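Local coordinates for protein beta-galactosidase (PDB 4MAD) that probably hydrolyses terminal non-reducing beta-D-galactose residues from beta-D-galactosides, as a member of glycoside hydrolase family 35, at residues 478-482 against 483-487; 366-369 against 370-373; 117-120 against 121-124; 540-544 against 545-549. All coordinates share one frame; numbering follows the deposited sequence.

Contact 1 of 4, residues 478-482 against 483-487; sequences VRLGN and QFLFD
Val478 O receives the amide of Leu485 at 2.9 Å (N to O), and the CA-H of Phe484 also points at this oxygen. A water ties the two arms again, accepting from Val478 N and donating to Leu485 O. Nearer the turn, Leu480 and Gln483 exchange two amide bonds, Leu480 N to Gln483 O and Gln483 N to Leu480 O, both 2.9 Å.

Arg479 and Phe484, a non-hydrogen-bonded pair with CA atoms 4.1 Å apart, project from the same face. Arg479 has CG wedged between its backbone N and carbonyl carbon (chi1 59°) and an extended chain from there to NE, which lays CD 3.9 Å from CE1 of Phe484. Guanidinium and ring stand almost perpendicular, at 88°. NH1 bends back to Gly481 O at 3.1 Å, only slightly out of the guanidinium plane, while NE is held by Gln414; together these bonds restrict rotation of the group. Away from the arginine, Leu480 CD1 meets Leu485 CD2 at 3.8 Å, and both leucines touch Ile402.

The psi of -126° at Gly481, with its positive phi, marks a type II' turn from Leu480 to Gln483, the tight connection of a beta hairpin with a two-residue loop, here closing strands 473-480 and 483-484 at the margin of a four-stranded antiparallel sheet.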
loop_
_atom_site.group_PDB
_atom_site.type_symbol
_atom_site.label_atom_id
_atom_site.label_comp_id
_atom_site.label_asym_id
_atom_site.label_seq_id
_atom_site.Cartn_x
_atom_site.Cartn_y
_atom_site.Cartn_z
ATOM N N VAL A 478 -2.586 -11.610 26.857
ATOM C CA VAL A 478 -3.904 -11.184 27.283
ATOM C C VAL A 478 -4.073 -11.485 28.762
ATOM O O VAL A 478 -3.736 -12.520 29.186
ATOM C CB VAL A 478 -4.979 -11.900 26.513
ATOM C CG1 VAL A 478 -6.305 -11.428 26.898
ATOM C CG2 VAL A 478 -4.763 -11.770 25.038
ATOM N N ARG A 479 -4.565 -10.548 29.530
ATOM C CA ARG A 479 -4.656 -10.786 30.955
ATOM C C ARG A 479 -5.944 -10.315 31.581
ATOM O O ARG A 479 -6.549 -9.418 31.102
ATOM C CB ARG A 479 -3.474 -10.198 31.697
ATOM C CG ARG A 479 -3.290 -8.771 31.553
ATOM C CD ARG A 479 -1.915 -8.328 32.033
ATOM N NE ARG A 479 -1.462 -7.065 31.495
ATOM C CZ ARG A 479 -1.743 -5.871 31.987
ATOM N NH1 ARG A 479 -2.510 -5.717 33.037
ATOM N NH2 ARG A 479 -1.262 -4.807 31.424
ATOM N N LEU A 480 -6.297 -10.966 32.674
ATOM C CA LEU A 480 -7.394 -10.550 33.489
ATOM C C LEU A 480 -6.757 -10.000 34.758
ATOM O O LEU A 480 -6.087 -10.698 35.440
ATOM C CB LEU A 480 -8.238 -11.771 33.810
ATOM C CG LEU A 480 -8.914 -12.441 32.621
ATOM C CD1 LEU A 480 -9.447 -13.723 32.971
ATOM C CD2 LEU A 480 -9.973 -11.606 31.986
ATOM N N GLY A 481 -6.944 -8.741 35.047
ATOM C CA GLY A 481 -6.083 -8.135 36.030
ATOM C C GLY A 481 -4.630 -8.274 35.575
ATOM O O GLY A 481 -4.282 -7.842 34.532
ATOM N N ASN A 482 -3.779 -8.838 36.417
ATOM C CA ASN A 482 -2.405 -9.083 36.047
ATOM C C ASN A 482 -2.176 -10.489 35.579
ATOM O O ASN A 482 -1.082 -10.828 35.222
ATOM C CB ASN A 482 -1.448 -8.788 37.178
ATOM C CG ASN A 482 -1.414 -7.344 37.541
ATOM O OD1 ASN A 482 -1.376 -6.488 36.713
ATOM N ND2 ASN A 482 -1.455 -7.093 38.799
ATOM N N GLN A 483 -3.221 -11.297 35.603
ATOM C CA GLN A 483 -3.061 -12.665 35.217
ATOM C C GLN A 483 -3.136 -12.929 33.691
ATOM O O GLN A 483 -4.162 -12.888 33.120
ATOM C CB GLN A 483 -4.028 -13.573 35.966
ATOM C CG GLN A 483 -3.798 -15.037 35.713
ATOM C CD GLN A 483 -4.984 -15.862 36.132
ATOM O OE1 GLN A 483 -5.248 -15.942 37.272
ATOM N NE2 GLN A 483 -5.687 -16.436 35.221
ATOM N N PHE A 484 -2.003 -13.266 33.118
ATOM C CA PHE A 484 -1.920 -13.673 31.748
ATOM C C PHE A 484 -2.631 -14.988 31.567
ATOM O O PHE A 484 -2.574 -15.827 32.408
ATOM C CB PHE A 484 -0.465 -13.865 31.344
ATOM C CG PHE A 484 0.286 -12.589 31.106
ATOM C CD1 PHE A 484 -0.154 -11.697 30.199
ATOM C CD2 PHE A 484 1.438 -12.296 31.767
ATOM C CE1 PHE A 484 0.525 -10.566 29.942
ATOM C CE2 PHE A 484 2.093 -11.159 31.537
ATOM C CZ PHE A 484 1.634 -10.288 30.609
ATOM N N LEU A 485 -3.254 -15.138 30.416
ATOM C CA LEU A 485 -3.915 -16.358 30.035
ATOM C C LEU A 485 -3.046 -17.191 29.101
ATOM O O LEU A 485 -2.456 -16.668 28.249
ATOM C CB LEU A 485 -5.256 -16.042 29.373
ATOM C CG LEU A 485 -6.215 -15.167 30.185
ATOM C CD1 LEU A 485 -7.493 -14.910 29.443
ATOM C CD2 LEU A 485 -6.472 -15.685 31.543
ATOM N N PHE A 486 -2.979 -18.481 29.350
ATOM C CA PHE A 486 -2.185 -19.368 28.573
ATOM C C PHE A 486 -2.976 -20.498 27.856
ATOM O O PHE A 486 -4.131 -20.662 28.062
ATOM C CB PHE A 486 -1.024 -19.863 29.437
ATOM C CG PHE A 486 -0.098 -18.754 29.890
ATOM C CD1 PHE A 486 0.738 -18.142 29.006
ATOM C CD2 PHE A 486 -0.113 -18.303 31.168
ATOM C CE1 PHE A 486 1.571 -17.149 29.393
ATOM C CE2 PHE A 486 0.711 -17.350 31.587
ATOM C CZ PHE A 486 1.522 -16.712 30.706
ATOM N N ASP A 487 -2.338 -21.214 26.961
ATOM C CA ASP A 487 -2.967 -22.305 26.252
ATOM C C ASP A 487 -3.955 -21.824 25.197
ATOM O O ASP A 487 -5.120 -21.863 25.400
ATOM C CB ASP A 487 -3.617 -23.315 27.202
ATOM C CG ASP A 487 -3.931 -24.619 26.530
ATOM O OD1 ASP A 487 -3.754 -24.718 25.342
ATOM O OD2 ASP A 487 -4.328 -25.554 27.204
HETATM O O HOH W 1 -1.292 -14.083 27.664
#

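Contact 2 of 4, residues 366-369 against 370-373; sequences GLLD and SLHR
With chi1 of -54°, Ser370 sets OG beside its own backbone N and turns the hydroxyl back to Gly366, while a chi1 of -63° at Leu371 swings CG toward the carbonyls of Leu367 and Leu368. The serine hydroxyl donates to Gly366 O at 2.8 Å (OG to O), standing above the carbonyl plane by 41°. Asp369 N reaches the same oxygen from the opposite face of that plane, at 3.0 Å, so two donors grip one carbonyl. A third bond runs from Ser370 N to Leu367 O, 2.9 Å long. The two amide bonds, with helical-type backbone angles from Leu367 to Asp369, make two overlapping beta turns.

The methyl groups of Leu371 pack against the carbonyls of Leu367 and Leu368 and a methyl of Leu367. Its CD2 comes within 3.6 Å of Leu367 O and 4.0 Å of Leu367 CD2, the two side chains crossing at a slant, whereas CD1 lies 3.8 Å from Leu368 O. One water links Leu368 O, to which it donates (2.6 Å), and Leu371 N, from which it accepts (3.0 Å).

The turns lead from strand 357-366 into the short, weakly bonded helix 371-374. Leu367 packs on Leu493 and Leu371 on Tyr491, both of strand 488-493, and His372 belongs to a pocket that holds a 2-(2-methoxyethoxy)ethanol molecule.

Chemically, the hydroxyl of buried Ser370 finds its acceptor in the main chain of the same bend, and the water takes up an amide and a carbonyl that do not bond each other directly; hydroxyl and water thus supply partners for main-chain polar groups.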
loop_
_atom_site.group_PDB
_atom_site.type_symbol
_atom_site.label_atom_id
_atom_site.label_comp_id
_atom_site.label_asym_id
_atom_site.label_seq_id
_atom_site.Cartn_x
_atom_site.Cartn_y
_atom_site.Cartn_z
ATOM N N GLY A 366 -21.590 -16.853 9.520
ATOM C CA GLY A 366 -20.828 -16.330 10.627
ATOM C C GLY A 366 -19.386 -16.754 10.609
ATOM O O GLY A 366 -19.084 -17.897 10.486
ATOM N N LEU A 367 -18.503 -15.799 10.784
ATOM C CA LEU A 367 -17.096 -16.055 10.719
ATOM C C LEU A 367 -16.661 -17.065 11.803
ATOM O O LEU A 367 -16.008 -17.988 11.528
ATOM C CB LEU A 367 -16.354 -14.756 10.930
ATOM C CG LEU A 367 -14.857 -14.787 10.840
ATOM C CD1 LEU A 367 -14.273 -13.440 10.568
ATOM C CD2 LEU A 367 -14.292 -15.271 12.027
ATOM N N LEU A 368 -17.118 -16.864 13.016
ATOM C CA LEU A 368 -16.841 -17.747 14.112
ATOM C C LEU A 368 -17.430 -19.159 13.945
ATOM O O LEU A 368 -17.080 -20.082 14.637
ATOM C CB LEU A 368 -17.310 -17.117 15.405
ATOM C CG LEU A 368 -16.464 -15.960 15.887
ATOM C CD1 LEU A 368 -16.997 -15.389 17.132
ATOM C CD2 LEU A 368 -15.072 -16.338 16.056
ATOM N N ASP A 369 -18.394 -19.247 13.061
ATOM C CA ASP A 369 -19.017 -20.482 12.689
ATOM C C ASP A 369 -18.386 -21.094 11.463
ATOM O O ASP A 369 -18.812 -22.123 11.027
ATOM C CB ASP A 369 -20.495 -20.276 12.431
ATOM C CG ASP A 369 -21.232 -19.823 13.652
ATOM O OD1 ASP A 369 -20.955 -20.326 14.722
ATOM O OD2 ASP A 369 -22.079 -18.962 13.536
ATOM N N SER A 370 -17.406 -20.439 10.893
ATOM C CA SER A 370 -16.726 -20.934 9.718
ATOM C C SER A 370 -15.241 -21.285 9.863
ATOM O O SER A 370 -14.557 -21.428 8.911
ATOM C CB SER A 370 -16.938 -19.924 8.588
ATOM O OG SER A 370 -18.301 -19.681 8.415
ATOM N N LEU A 371 -14.738 -21.416 11.077
ATOM C CA LEU A 371 -13.309 -21.370 11.229
ATOM C C LEU A 371 -12.500 -22.430 10.452
ATOM O O LEU A 371 -11.577 -22.105 9.789
ATOM C CB LEU A 371 -12.944 -21.340 12.711
ATOM C CG LEU A 371 -13.448 -20.100 13.436
ATOM C CD1 LEU A 371 -13.280 -20.170 14.890
ATOM C CD2 LEU A 371 -12.858 -18.839 12.931
ATOM N N HIS A 372 -12.886 -23.671 10.494
ATOM C CA HIS A 372 -12.160 -24.674 9.769
ATOM C C HIS A 372 -12.389 -24.665 8.263
ATOM O O HIS A 372 -11.789 -25.386 7.525
ATOM C CB HIS A 372 -12.468 -26.035 10.287
ATOM C CG HIS A 372 -11.705 -26.400 11.506
ATOM N ND1 HIS A 372 -11.804 -25.707 12.686
ATOM C CD2 HIS A 372 -10.875 -27.431 11.744
ATOM C CE1 HIS A 372 -11.046 -26.286 13.593
ATOM N NE2 HIS A 372 -10.503 -27.351 13.056
ATOM N N ARG A 373 -13.401 -23.946 7.869
ATOM C CA ARG A 373 -13.706 -23.722 6.468
ATOM C C ARG A 373 -12.700 -22.789 5.789
ATOM O O ARG A 373 -12.464 -22.831 4.610
ATOM C CB ARG A 373 -15.129 -23.237 6.267
ATOM C CG ARG A 373 -16.185 -24.288 6.533
ATOM C CD ARG A 373 -17.619 -23.756 6.495
ATOM N NE ARG A 373 -18.586 -24.746 6.877
ATOM C CZ ARG A 373 -19.853 -24.535 7.107
ATOM N NH1 ARG A 373 -20.350 -23.349 7.027
ATOM N NH2 ARG A 373 -20.623 -25.523 7.441
HETATM O O HOH W 2 -16.327 -22.315 13.447
#

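Contact 3 of 4, residues 117-120 against 121-124; sequences GFPY and WLLT
Leu122 CD1 presses against the ring of Phe118, 3.5 Å from its CD1, and lies 3.9 Å from CD of Pro119, forming the apolar centre of a short 3-10 turn in the stretch between barrel strand 100-104 and helix 135-152 of the TIM-barrel domain. Trp69 covers this centre, touching Phe118, Pro119 and Leu122.

Further out, the Pro119 ring sits on one face of the Trp121 indole. Its CB is 3.6 Å from the centroid of the five-membered ring and 28° off the normal, a CH-pi contact displaced toward the rim. Trp121 in turn directs its edge at the face of Tyr120: the centroids are 5.4 Å apart and the planes meet at 89°, an offset edge-to-face pair. Trp121 CB lies over the centre of the Tyr120 ring. Both aromatic side chains carry CG between the backbone N and carbonyl carbon (chi1 80° for Tyr120), which folds the tyrosine ring over the following peptide.

At the polar edge, Leu122 N donates to Pro119 O at 3.2 Å and Leu123 N to Tyr120 O at 3.1 Å, successive i+3 to i amide bonds, as in a 3-10 turn. The buried polar ends are satisfied from outside this turn: Tyr120 OH is hydrogen-bonded to Glu75, and the indole NE1 of Trp121 is bonded to Glu73 O.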
loop_
_atom_site.group_PDB
_atom_site.type_symbol
_atom_site.label_atom_id
_atom_site.label_comp_id
_atom_site.label_asym_id
_atom_site.label_seq_id
_atom_site.Cartn_x
_atom_site.Cartn_y
_atom_site.Cartn_z
ATOM N N GLY A 117 6.695 -2.051 2.113
ATOM C CA GLY A 117 7.172 -2.986 1.113
ATOM C C GLY A 117 7.962 -4.150 1.682
ATOM O O GLY A 117 8.294 -5.077 0.996
ATOM N N PHE A 118 8.252 -4.092 2.948
ATOM C CA PHE A 118 8.960 -5.211 3.580
ATOM C C PHE A 118 8.006 -6.403 3.716
ATOM O O PHE A 118 6.943 -6.229 4.077
ATOM C CB PHE A 118 9.444 -4.844 4.982
ATOM C CG PHE A 118 10.723 -4.068 5.040
ATOM C CD1 PHE A 118 11.712 -4.211 4.117
ATOM C CD2 PHE A 118 10.953 -3.236 6.089
ATOM C CE1 PHE A 118 12.869 -3.528 4.228
ATOM C CE2 PHE A 118 12.119 -2.559 6.177
ATOM C CZ PHE A 118 13.065 -2.715 5.237
ATOM N N PRO A 119 8.452 -7.604 3.447
ATOM C CA PRO A 119 7.648 -8.795 3.694
ATOM C C PRO A 119 7.426 -9.028 5.154
ATOM O O PRO A 119 8.309 -8.784 5.853
ATOM C CB PRO A 119 8.519 -9.920 3.161
ATOM C CG PRO A 119 9.509 -9.287 2.318
ATOM C CD PRO A 119 9.720 -7.928 2.807
ATOM N N TYR A 120 6.312 -9.602 5.543
ATOM C CA TYR A 120 5.899 -9.729 6.925
ATOM C C TYR A 120 6.943 -10.588 7.631
ATOM O O TYR A 120 7.196 -10.413 8.753
ATOM C CB TYR A 120 4.515 -10.355 7.049
ATOM C CG TYR A 120 4.557 -11.824 6.909
ATOM C CD1 TYR A 120 4.546 -12.635 8.011
ATOM C CD2 TYR A 120 4.667 -12.422 5.688
ATOM C CE1 TYR A 120 4.618 -13.984 7.896
ATOM C CE2 TYR A 120 4.741 -13.792 5.586
ATOM C CZ TYR A 120 4.719 -14.564 6.698
ATOM O OH TYR A 120 4.799 -15.899 6.556
ATOM N N TRP A 121 7.524 -11.507 6.900
ATOM C CA TRP A 121 8.430 -12.486 7.450
ATOM C C TRP A 121 9.775 -11.981 7.914
ATOM O O TRP A 121 10.471 -12.712 8.556
ATOM C CB TRP A 121 8.565 -13.749 6.594
ATOM C CG TRP A 121 8.995 -13.524 5.289
ATOM C CD1 TRP A 121 8.227 -13.403 4.244
ATOM C CD2 TRP A 121 10.316 -13.337 4.848
ATOM N NE1 TRP A 121 8.943 -13.171 3.145
ATOM C CE2 TRP A 121 10.257 -13.118 3.486
ATOM C CE3 TRP A 121 11.544 -13.347 5.469
ATOM C CZ2 TRP A 121 11.378 -12.907 2.725
ATOM C CZ3 TRP A 121 12.638 -13.127 4.739
ATOM C CH2 TRP A 121 12.566 -12.897 3.369
ATOM N N LEU A 122 10.115 -10.753 7.575
ATOM C CA LEU A 122 11.274 -10.155 8.157
ATOM C C LEU A 122 11.106 -10.101 9.664
ATOM O O LEU A 122 12.037 -10.219 10.380
ATOM C CB LEU A 122 11.518 -8.751 7.629
ATOM C CG LEU A 122 11.942 -8.680 6.172
ATOM C CD1 LEU A 122 12.288 -7.288 5.652
ATOM C CD2 LEU A 122 12.981 -9.641 5.864
ATOM N N LEU A 123 9.897 -9.896 10.116
ATOM C CA LEU A 123 9.671 -9.676 11.529
ATOM C C LEU A 123 10.111 -10.864 12.421
ATOM O O LEU A 123 10.327 -10.697 13.588
ATOM C CB LEU A 123 8.245 -9.271 11.805
ATOM C CG LEU A 123 7.952 -7.827 11.450
ATOM C CD1 LEU A 123 6.510 -7.586 11.310
ATOM C CD2 LEU A 123 8.541 -6.889 12.421
ATOM N N THR A 124 10.221 -12.036 11.854
ATOM C CA THR A 124 10.549 -13.206 12.645
ATOM C C THR A 124 11.992 -13.697 12.438
ATOM O O THR A 124 12.348 -14.746 12.871
ATOM C CB THR A 124 9.544 -14.313 12.425
ATOM O OG1 THR A 124 9.551 -14.705 11.063
ATOM C CG2 THR A 124 8.177 -13.820 12.822
#

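Contact 4 of 4, residues 540-544 against 545-549; sequences VFVNG and HHLGR
Phe541 and His546 cross at a slant, their ring planes 42° apart and their centroids separated by 4.7 Å, a geometry that is neither a stack nor an edge-to-face pair. Phe541 CZ lies over one face of the imidazole, displaced toward its rim, while CE1 reaches His546 CB at 3.7 Å. CG of His546, anti to its N (chi1 -177°), brings the imidazole against the Phe541 ring. The imidazole also meets Phe295 edge-to-face, and Phe541 leans on Leu495 and Leu498.

Away from these rings, Leu547 CD1 rests against both valines: it is 3.8 Å from CG2 of Val542 and 3.9 Å from CG1 of Val540, and the leucine side chain runs at a slant to each of theirs. Leu559 of strand 558-561 touches both Val540 and Leu547.

The scaffold is a beta hairpin of the galactose-binding domain, strands 537-542 and 545-551, joined by a type I' turn from Val542 to His545. Positive phi at Asn543 (52°) and Gly544 supports that assignment. Val542 N donates to His545 O at 2.9 Å, and His545 N returns a bond to Val542 O at 2.8 Å. Farther along, Leu547 N meets Val540 O at 2.9 Å.

The His545 imidazole turns its edge to the Val542 carbonyl, CD2 lying 3.2 Å from that oxygen, and is stacked on Phe565. A water accepts from His546 N and donates weakly to Gly544 O.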
loop_
_atom_site.group_PDB
_atom_site.type_symbol
_atom_site.label_atom_id
_atom_site.label_comp_id
_atom_site.label_asym_id
_atom_site.label_seq_id
_atom_site.Cartn_x
_atom_site.Cartn_y
_atom_site.Cartn_z
ATOM N N VAL A 540 -14.550 -6.552 0.876
ATOM C CA VAL A 540 -15.356 -7.117 -0.174
ATOM C C VAL A 540 -14.541 -7.905 -1.203
ATOM O O VAL A 540 -13.486 -7.515 -1.547
ATOM C CB VAL A 540 -16.145 -5.996 -0.849
ATOM C CG1 VAL A 540 -17.038 -6.530 -1.883
ATOM C CG2 VAL A 540 -16.917 -5.294 0.203
ATOM N N PHE A 541 -15.127 -8.989 -1.703
ATOM C CA PHE A 541 -14.537 -9.841 -2.722
ATOM C C PHE A 541 -15.442 -9.856 -3.936
ATOM O O PHE A 541 -16.601 -9.932 -3.795
ATOM C CB PHE A 541 -14.282 -11.278 -2.210
ATOM C CG PHE A 541 -13.412 -11.331 -0.988
ATOM C CD1 PHE A 541 -12.085 -11.609 -1.093
ATOM C CD2 PHE A 541 -13.921 -11.026 0.242
ATOM C CE1 PHE A 541 -11.300 -11.612 0.022
ATOM C CE2 PHE A 541 -13.119 -11.045 1.337
ATOM C CZ PHE A 541 -11.835 -11.308 1.219
ATOM N N VAL A 542 -14.892 -9.746 -5.120
ATOM C CA VAL A 542 -15.681 -9.874 -6.326
ATOM C C VAL A 542 -15.065 -10.986 -7.167
ATOM O O VAL A 542 -13.964 -10.929 -7.493
ATOM C CB VAL A 542 -15.718 -8.551 -7.091
ATOM C CG1 VAL A 542 -16.341 -8.694 -8.471
ATOM C CG2 VAL A 542 -16.396 -7.528 -6.242
ATOM N N ASN A 543 -15.781 -12.057 -7.353
ATOM C CA ASN A 543 -15.213 -13.174 -8.043
ATOM C C ASN A 543 -13.884 -13.584 -7.423
ATOM O O ASN A 543 -13.010 -14.015 -8.098
ATOM C CB ASN A 543 -15.091 -12.929 -9.541
ATOM C CG ASN A 543 -16.446 -12.724 -10.203
ATOM O OD1 ASN A 543 -16.622 -11.805 -10.907
ATOM N ND2 ASN A 543 -17.385 -13.535 -9.892
ATOM N N GLY A 544 -13.781 -13.453 -6.117
ATOM C CA GLY A 544 -12.581 -13.835 -5.409
ATOM C C GLY A 544 -11.513 -12.769 -5.329
ATOM O O GLY A 544 -10.556 -12.926 -4.643
ATOM N N HIS A 545 -11.765 -11.654 -5.979
ATOM C CA HIS A 545 -10.840 -10.561 -6.012
ATOM C C HIS A 545 -11.104 -9.668 -4.812
ATOM O O HIS A 545 -12.140 -9.153 -4.671
ATOM C CB HIS A 545 -11.017 -9.764 -7.254
ATOM C CG HIS A 545 -10.657 -10.496 -8.501
ATOM N ND1 HIS A 545 -9.368 -10.746 -8.863
ATOM C CD2 HIS A 545 -11.426 -11.020 -9.466
ATOM C CE1 HIS A 545 -9.357 -11.391 -10.007
ATOM N NE2 HIS A 545 -10.597 -11.586 -10.381
ATOM N N HIS A 546 -10.083 -9.484 -4.007
ATOM C CA HIS A 546 -10.217 -8.732 -2.767
ATOM C C HIS A 546 -10.081 -7.241 -3.084
ATOM O O HIS A 546 -9.054 -6.796 -3.401
ATOM C CB HIS A 546 -9.125 -9.150 -1.773
ATOM C CG HIS A 546 -9.237 -8.484 -0.443
ATOM N ND1 HIS A 546 -8.627 -8.953 0.691
ATOM C CD2 HIS A 546 -9.944 -7.407 -0.065
ATOM C CE1 HIS A 546 -8.933 -8.171 1.703
ATOM N NE2 HIS A 546 -9.742 -7.232 1.266
ATOM N N LEU A 547 -11.179 -6.534 -3.004
ATOM C CA LEU A 547 -11.236 -5.127 -3.320
ATOM C C LEU A 547 -10.476 -4.224 -2.382
ATOM O O LEU A 547 -10.121 -3.162 -2.746
ATOM C CB LEU A 547 -12.663 -4.635 -3.385
ATOM C CG LEU A 547 -13.577 -5.219 -4.448
ATOM C CD1 LEU A 547 -14.861 -4.522 -4.453
ATOM C CD2 LEU A 547 -12.971 -5.262 -5.809
ATOM N N GLY A 548 -10.373 -4.635 -1.145
ATOM C CA GLY A 548 -9.929 -3.747 -0.111
ATOM C C GLY A 548 -10.887 -3.630 1.037
ATOM O O GLY A 548 -11.755 -4.405 1.161
ATOM N N ARG A 549 -10.655 -2.662 1.883
ATOM C CA ARG A 549 -11.456 -2.419 3.046
ATOM C C ARG A 549 -12.420 -1.245 2.885
ATOM O O ARG A 549 -12.180 -0.363 2.094
ATOM C CB ARG A 549 -10.567 -2.094 4.241
ATOM C CG ARG A 549 -9.325 -2.998 4.416
ATOM C CD ARG A 549 -8.553 -2.630 5.657
ATOM N NE ARG A 549 -7.144 -2.874 5.550
ATOM C CZ ARG A 549 -6.468 -3.751 6.269
ATOM N NH1 ARG A 549 -7.089 -4.482 7.150
ATOM N NH2 ARG A 549 -5.183 -3.920 6.110
HETATM O O HOH W 3 -7.679 -11.102 -4.227
#

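Contact 3 comes first along the chain, then contacts 2, 1 and 4. Contact 3 belongs to the TIM-barrel domain, in a connection following strand 100-104. Contact 2 follows strand 357-366 of the eight-stranded antiparallel sheet that also contains both strands of contact 4; the centres of these two lie about 18 Å apart, the closest pair. Contact 1 sits on the separate four-stranded sheet of the first all-beta domain, about 36 Å from contact 4 and 28 Å from contact 3, centre to centre. None touch: the nearest atoms of contacts 2 and 4 are about 10 Å apart. Each is a separate local turn; contact 2 also touches strand 488-493, where the eight-stranded and six-stranded sheets approach.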